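Local coordinates for protein alpha-1,3-glucanase (Paenibacillus glycanilyticus, PDB 6K0P) that probably hydrolyses alpha-1,3-glucan as a glycoside hydrolase of family 87, its catalytic domain holding bound nigerose and calcium, at residues G367-T379 against A390-L402. The protein carries 1 engineered substitution. Residues are numbered along the deposited sequence; the frame is centred on the assembly and turned at random.
Sequences GSYNVGNKYTNLT and AVYGGSDNLFQNL. With ACY (acetic acid), chain L.
Strand 374-376 and strand 397-400 run almost exactly parallel, their axes 4.7 Å apart, as equivalent strands on successive coils of a right-handed parallel beta-helix, the pectate-lyase-like fold expected of this catalytic domain. The ladder alternates: Leu398 N donates to Asn373 O, Leu398 O accepts from Tyr375 N at 2.8 Å, and Gln400 N returns to Tyr375 O. At Asn377 and Asn401 both chains turn a corner, and Leu378 pairs with Leu402 beyond it.

Inside the coil, asparagine meets asparagine. The amides of Asn373 and Asn397 lie alongside each other, planes 23° apart. Asn397 OD1 accepts twice: from Asn373 N at 2.9 Å in the carbonyl plane, and from Asn373 ND2, which comes in above that plane. With CG anti to the carbonyl carbon, Asn397 also sends ND2 to Asn370 O at 2.9 Å; Ser395 N reaches the same oxygen from the opposite face. Leu359 of strand 357-360 packs on both asparagines, and Asn373 ND2 also donates to Ser339 O. An alanine in place of Asn397 would probably leave Asn373 N without its acceptor and Asn370 O with one donor fewer, and the Asn373 amide would lose one of its holds.

Next along the interior, Phe399 CE2 sits over one face of the Tyr375 ring, near its rim. The rings point the same way, obliquely inclined, while Tyr375 OH bonds Ala358 O. At the loop end, Ser395 OG, which also bonds Gln430 N, donates to an acetic acid, probably from the crystallisation liquor, that lies near the Tyr369 ring. At the corner the two amides are turned 78° apart, and Asn401 ND2 meets a lone pair of Asn377 OD1 at 2.7 Å, nearly straight at 172°.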
loop_
_atom_site.group_PDB
_atom_site.type_symbol
_atom_site.label_atom_id
_atom_site.label_comp_id
_atom_site.label_asym_id
_atom_site.label_seq_id
_atom_site.Cartn_x
_atom_site.Cartn_y
_atom_site.Cartn_z
ATOM N N GLY A 367 -18.262 -1.513 -22.781
ATOM C CA GLY A 367 -17.418 -0.508 -22.160
ATOM C C GLY A 367 -16.001 -0.497 -22.705
ATOM O O GLY A 367 -15.391 -1.550 -22.892
ATOM N N SER A 368 -15.477 0.705 -22.949
ATOM C CA SER A 368 -14.172 0.871 -23.578
ATOM C C SER A 368 -13.045 0.975 -22.550
ATOM O O SER A 368 -12.122 0.154 -22.544
ATOM C CB SER A 368 -14.186 2.112 -24.474
ATOM O OG SER A 368 -14.522 1.783 -25.811
ATOM N N TYR A 369 -13.110 1.984 -21.682
ATOM C CA TYR A 369 -12.037 2.294 -20.750
ATOM C C TYR A 369 -12.601 2.520 -19.357
ATOM O O TYR A 369 -13.761 2.917 -19.194
ATOM C CB TYR A 369 -11.344 3.604 -21.148
ATOM C CG TYR A 369 -10.758 3.625 -22.539
ATOM C CD1 TYR A 369 -9.471 3.161 -22.773
ATOM C CD2 TYR A 369 -11.473 4.152 -23.608
ATOM C CE1 TYR A 369 -8.916 3.185 -24.038
ATOM C CE2 TYR A 369 -10.927 4.182 -24.881
ATOM C CZ TYR A 369 -9.648 3.697 -25.088
ATOM O OH TYR A 369 -9.094 3.713 -26.350
ATOM N N ASN A 370 -11.761 2.282 -18.349
ATOM C CA ASN A 370 -12.008 2.869 -17.039
ATOM C C ASN A 370 -11.756 4.366 -17.152
ATOM O O ASN A 370 -10.671 4.779 -17.571
ATOM C CB ASN A 370 -11.029 2.296 -16.011
ATOM C CG ASN A 370 -11.161 0.804 -15.834
ATOM O OD1 ASN A 370 -11.654 0.100 -16.710
ATOM N ND2 ASN A 370 -10.686 0.307 -14.700
ATOM N N VAL A 371 -12.741 5.182 -16.775
ATOM C CA VAL A 371 -12.659 6.625 -16.985
ATOM C C VAL A 371 -13.131 7.392 -15.759
ATOM O O VAL A 371 -13.960 6.912 -14.977
ATOM C CB VAL A 371 -13.445 7.109 -18.236
ATOM C CG1 VAL A 371 -13.020 6.354 -19.492
ATOM C CG2 VAL A 371 -14.959 7.006 -18.017
ATOM N N GLY A 372 -12.613 8.608 -15.606
ATOM C CA GLY A 372 -13.186 9.541 -14.658
ATOM C C GLY A 372 -12.905 9.240 -13.207
ATOM O O GLY A 372 -13.550 9.831 -12.333
ATOM N N ASN A 373 -11.968 8.345 -12.922
ATOM C CA ASN A 373 -11.632 8.019 -11.545
ATOM C C ASN A 373 -10.704 9.072 -10.959
ATOM O O ASN A 373 -9.931 9.718 -11.669
ATOM C CB ASN A 373 -10.957 6.650 -11.488
ATOM C CG ASN A 373 -11.885 5.536 -11.930
ATOM O OD1 ASN A 373 -12.788 5.145 -11.193
ATOM N ND2 ASN A 373 -11.675 5.020 -13.139
ATOM N N LYS A 374 -10.806 9.257 -9.646
ATOM C CA LYS A 374 -9.994 10.226 -8.922
ATOM C C LYS A 374 -9.376 9.502 -7.737
ATOM O O LYS A 374 -10.087 9.115 -6.801
ATOM C CB LYS A 374 -10.830 11.428 -8.477
ATOM C CG LYS A 374 -11.340 12.264 -9.661
ATOM C CD LYS A 374 -12.188 13.431 -9.189
ATOM C CE LYS A 374 -12.725 14.232 -10.369
ATOM N NZ LYS A 374 -11.633 14.785 -11.227
ATOM N N TYR A 375 -8.063 9.296 -7.800
ATOM C CA TYR A 375 -7.276 8.663 -6.743
ATOM C C TYR A 375 -6.499 9.817 -6.114
ATOM O O TYR A 375 -5.508 10.286 -6.680
ATOM C CB TYR A 375 -6.324 7.638 -7.355
ATOM C CG TYR A 375 -6.915 6.288 -7.746
ATOM C CD1 TYR A 375 -8.031 6.182 -8.579
ATOM C CD2 TYR A 375 -6.315 5.107 -7.326
ATOM C CE1 TYR A 375 -8.545 4.937 -8.943
ATOM C CE2 TYR A 375 -6.818 3.865 -7.698
ATOM C CZ TYR A 375 -7.934 3.783 -8.500
ATOM O OH TYR A 375 -8.434 2.549 -8.859
ATOM N N THR A 376 -6.959 10.300 -4.962
ATOM C CA THR A 376 -6.480 11.563 -4.410
ATOM C C THR A 376 -6.079 11.400 -2.953
ATOM O O THR A 376 -6.708 10.645 -2.204
ATOM C CB THR A 376 -7.542 12.668 -4.519
ATOM O OG1 THR A 376 -8.748 12.248 -3.861
ATOM C CG2 THR A 376 -7.860 12.973 -5.986
ATOM N N ASN A 377 -5.030 12.121 -2.550
ATOM C CA ASN A 377 -4.612 12.163 -1.151
ATOM C C ASN A 377 -4.358 10.750 -0.628
ATOM O O ASN A 377 -4.932 10.313 0.368
ATOM C CB ASN A 377 -5.640 12.910 -0.288
ATOM C CG ASN A 377 -5.997 14.276 -0.852
ATOM O OD1 ASN A 377 -5.119 15.099 -1.102
ATOM N ND2 ASN A 377 -7.286 14.516 -1.065
ATOM N N LEU A 378 -3.481 10.033 -1.323
ATOM C CA LEU A 378 -3.233 8.629 -1.024
ATOM C C LEU A 378 -1.799 8.435 -0.557
ATOM O O LEU A 378 -0.865 9.030 -1.113
ATOM C CB LEU A 378 -3.477 7.756 -2.256
ATOM C CG LEU A 378 -4.877 7.792 -2.876
ATOM C CD1 LEU A 378 -4.957 6.803 -4.041
ATOM C CD2 LEU A 378 -5.950 7.467 -1.833
ATOM N N THR A 379 -1.623 7.590 0.457
ATOM C CA THR A 379 -0.304 7.200 0.930
ATOM C C THR A 379 -0.170 5.693 0.801
ATOM O O THR A 379 -1.082 4.950 1.180
ATOM C CB THR A 379 -0.121 7.625 2.385
ATOM O OG1 THR A 379 -0.073 9.056 2.442
ATOM C CG2 THR A 379 1.157 7.027 2.979
ATOM N N ALA A 390 -0.373 2.063 -9.388
ATOM C CA ALA A 390 -0.234 1.452 -10.703
ATOM C C ALA A 390 -1.454 1.755 -11.551
ATOM O O ALA A 390 -2.592 1.557 -11.109
ATOM C CB ALA A 390 -0.035 -0.064 -10.597
ATOM N N VAL A 391 -1.212 2.216 -12.775
ATOM C CA VAL A 391 -2.287 2.501 -13.716
ATOM C C VAL A 391 -1.994 1.761 -15.012
ATOM O O VAL A 391 -0.929 1.950 -15.620
ATOM C CB VAL A 391 -2.505 4.012 -13.922
ATOM C CG1 VAL A 391 -1.253 4.714 -14.408
ATOM C CG2 VAL A 391 -3.685 4.269 -14.859
ATOM N N TYR A 392 -2.914 0.893 -15.409
ATOM C CA TYR A 392 -2.776 0.055 -16.591
ATOM C C TYR A 392 -3.846 0.502 -17.580
ATOM O O TYR A 392 -5.006 0.086 -17.486
ATOM C CB TYR A 392 -2.937 -1.414 -16.207
ATOM C CG TYR A 392 -1.980 -1.892 -15.124
ATOM C CD1 TYR A 392 -0.692 -2.315 -15.438
ATOM C CD2 TYR A 392 -2.373 -1.923 -13.788
ATOM C CE1 TYR A 392 0.177 -2.761 -14.447
ATOM C CE2 TYR A 392 -1.514 -2.371 -12.797
ATOM C CZ TYR A 392 -0.246 -2.780 -13.127
ATOM O OH TYR A 392 0.613 -3.213 -12.136
ATOM N N GLY A 393 -3.457 1.361 -18.526
ATOM C CA GLY A 393 -4.401 1.906 -19.491
ATOM C C GLY A 393 -5.427 2.821 -18.837
ATOM O O GLY A 393 -5.296 3.252 -17.692
ATOM N N GLY A 394 -6.467 3.123 -19.604
ATOM C CA GLY A 394 -7.555 3.965 -19.138
ATOM C C GLY A 394 -7.517 5.322 -19.814
ATOM O O GLY A 394 -6.619 5.635 -20.597
ATOM N N SER A 395 -8.522 6.133 -19.492
ATOM C CA SER A 395 -8.626 7.468 -20.065
ATOM C C SER A 395 -9.259 8.389 -19.035
ATOM O O SER A 395 -10.200 7.995 -18.339
ATOM C CB SER A 395 -9.441 7.452 -21.372
ATOM O OG SER A 395 -9.406 8.721 -22.017
ATOM N N ASP A 396 -8.727 9.607 -18.930
ATOM C CA ASP A 396 -9.283 10.636 -18.048
ATOM C C ASP A 396 -9.343 10.173 -16.590
ATOM O O ASP A 396 -10.387 10.232 -15.939
ATOM C CB ASP A 396 -10.651 11.122 -18.542
ATOM C CG ASP A 396 -11.165 12.320 -17.764
ATOM O OD1 ASP A 396 -10.356 13.186 -17.366
ATOM O OD2 ASP A 396 -12.392 12.399 -17.550
ATOM N N ASN A 397 -8.207 9.723 -16.074
ATOM C CA ASN A 397 -8.090 9.322 -14.677
ATOM C C ASN A 397 -7.022 10.165 -14.002
ATOM O O ASN A 397 -5.978 10.457 -14.600
ATOM C CB ASN A 397 -7.731 7.850 -14.566
ATOM C CG ASN A 397 -8.836 6.956 -15.072
ATOM O OD1 ASN A 397 -9.949 6.973 -14.541
ATOM N ND2 ASN A 397 -8.549 6.174 -16.106
ATOM N N LEU A 398 -7.285 10.551 -12.754
ATOM C CA LEU A 398 -6.437 11.475 -12.014
ATOM C C LEU A 398 -5.868 10.781 -10.783
ATOM O O LEU A 398 -6.605 10.124 -10.042
ATOM C CB LEU A 398 -7.255 12.688 -11.576
ATOM C CG LEU A 398 -6.551 13.707 -10.681
ATOM C CD1 LEU A 398 -5.387 14.403 -11.404
ATOM C CD2 LEU A 398 -7.578 14.726 -10.193
ATOM N N PHE A 399 -4.559 10.936 -10.570
ATOM C CA PHE A 399 -3.861 10.473 -9.376
ATOM C C PHE A 399 -3.164 11.703 -8.812
ATOM O O PHE A 399 -2.207 12.202 -9.415
ATOM C CB PHE A 399 -2.854 9.385 -9.749
ATOM C CG PHE A 399 -3.485 8.182 -10.407
ATOM C CD1 PHE A 399 -3.839 8.206 -11.744
ATOM C CD2 PHE A 399 -3.727 7.021 -9.673
ATOM C CE1 PHE A 399 -4.429 7.103 -12.346
ATOM C CE2 PHE A 399 -4.316 5.912 -10.273
ATOM C CZ PHE A 399 -4.666 5.952 -11.610
ATOM N N GLN A 400 -3.649 12.209 -7.676
ATOM C CA GLN A 400 -3.267 13.538 -7.218
ATOM C C GLN A 400 -2.954 13.535 -5.731
ATOM O O GLN A 400 -3.697 12.955 -4.934
ATOM C CB GLN A 400 -4.405 14.518 -7.495
ATOM C CG GLN A 400 -4.098 15.960 -7.157
ATOM C CD GLN A 400 -5.234 16.864 -7.595
ATOM O OE1 GLN A 400 -6.350 16.771 -7.080
ATOM N NE2 GLN A 400 -4.967 17.716 -8.577
ATOM N N ASN A 401 -1.860 14.204 -5.364
ATOM C CA ASN A 401 -1.385 14.313 -3.982
ATOM C C ASN A 401 -1.105 12.932 -3.379
ATOM O O ASN A 401 -1.806 12.445 -2.489
ATOM C CB ASN A 401 -2.305 15.154 -3.092
ATOM C CG ASN A 401 -1.661 15.452 -1.759
ATOM O OD1 ASN A 401 -0.442 15.562 -1.683
ATOM N ND2 ASN A 401 -2.456 15.565 -0.706
ATOM N N LEU A 402 -0.030 12.332 -3.878
ATOM C CA LEU A 402 0.359 10.973 -3.523
ATOM C C LEU A 402 1.643 10.989 -2.712
ATOM O O LEU A 402 2.538 11.804 -2.960
ATOM C CB LEU A 402 0.623 10.137 -4.777
ATOM C CG LEU A 402 -0.407 10.195 -5.896
ATOM C CD1 LEU A 402 0.088 9.380 -7.097
ATOM C CD2 LEU A 402 -1.746 9.674 -5.375
HETATM C C ACY L . -11.493 8.292 -24.738
HETATM O O ACY L . -11.559 8.923 -23.620
HETATM O OXT ACY L . -10.469 7.857 -25.251
HETATM C CH3 ACY L . -12.869 8.129 -25.416
HETATM O O HOH W 1 -10.746 11.837 -13.446
#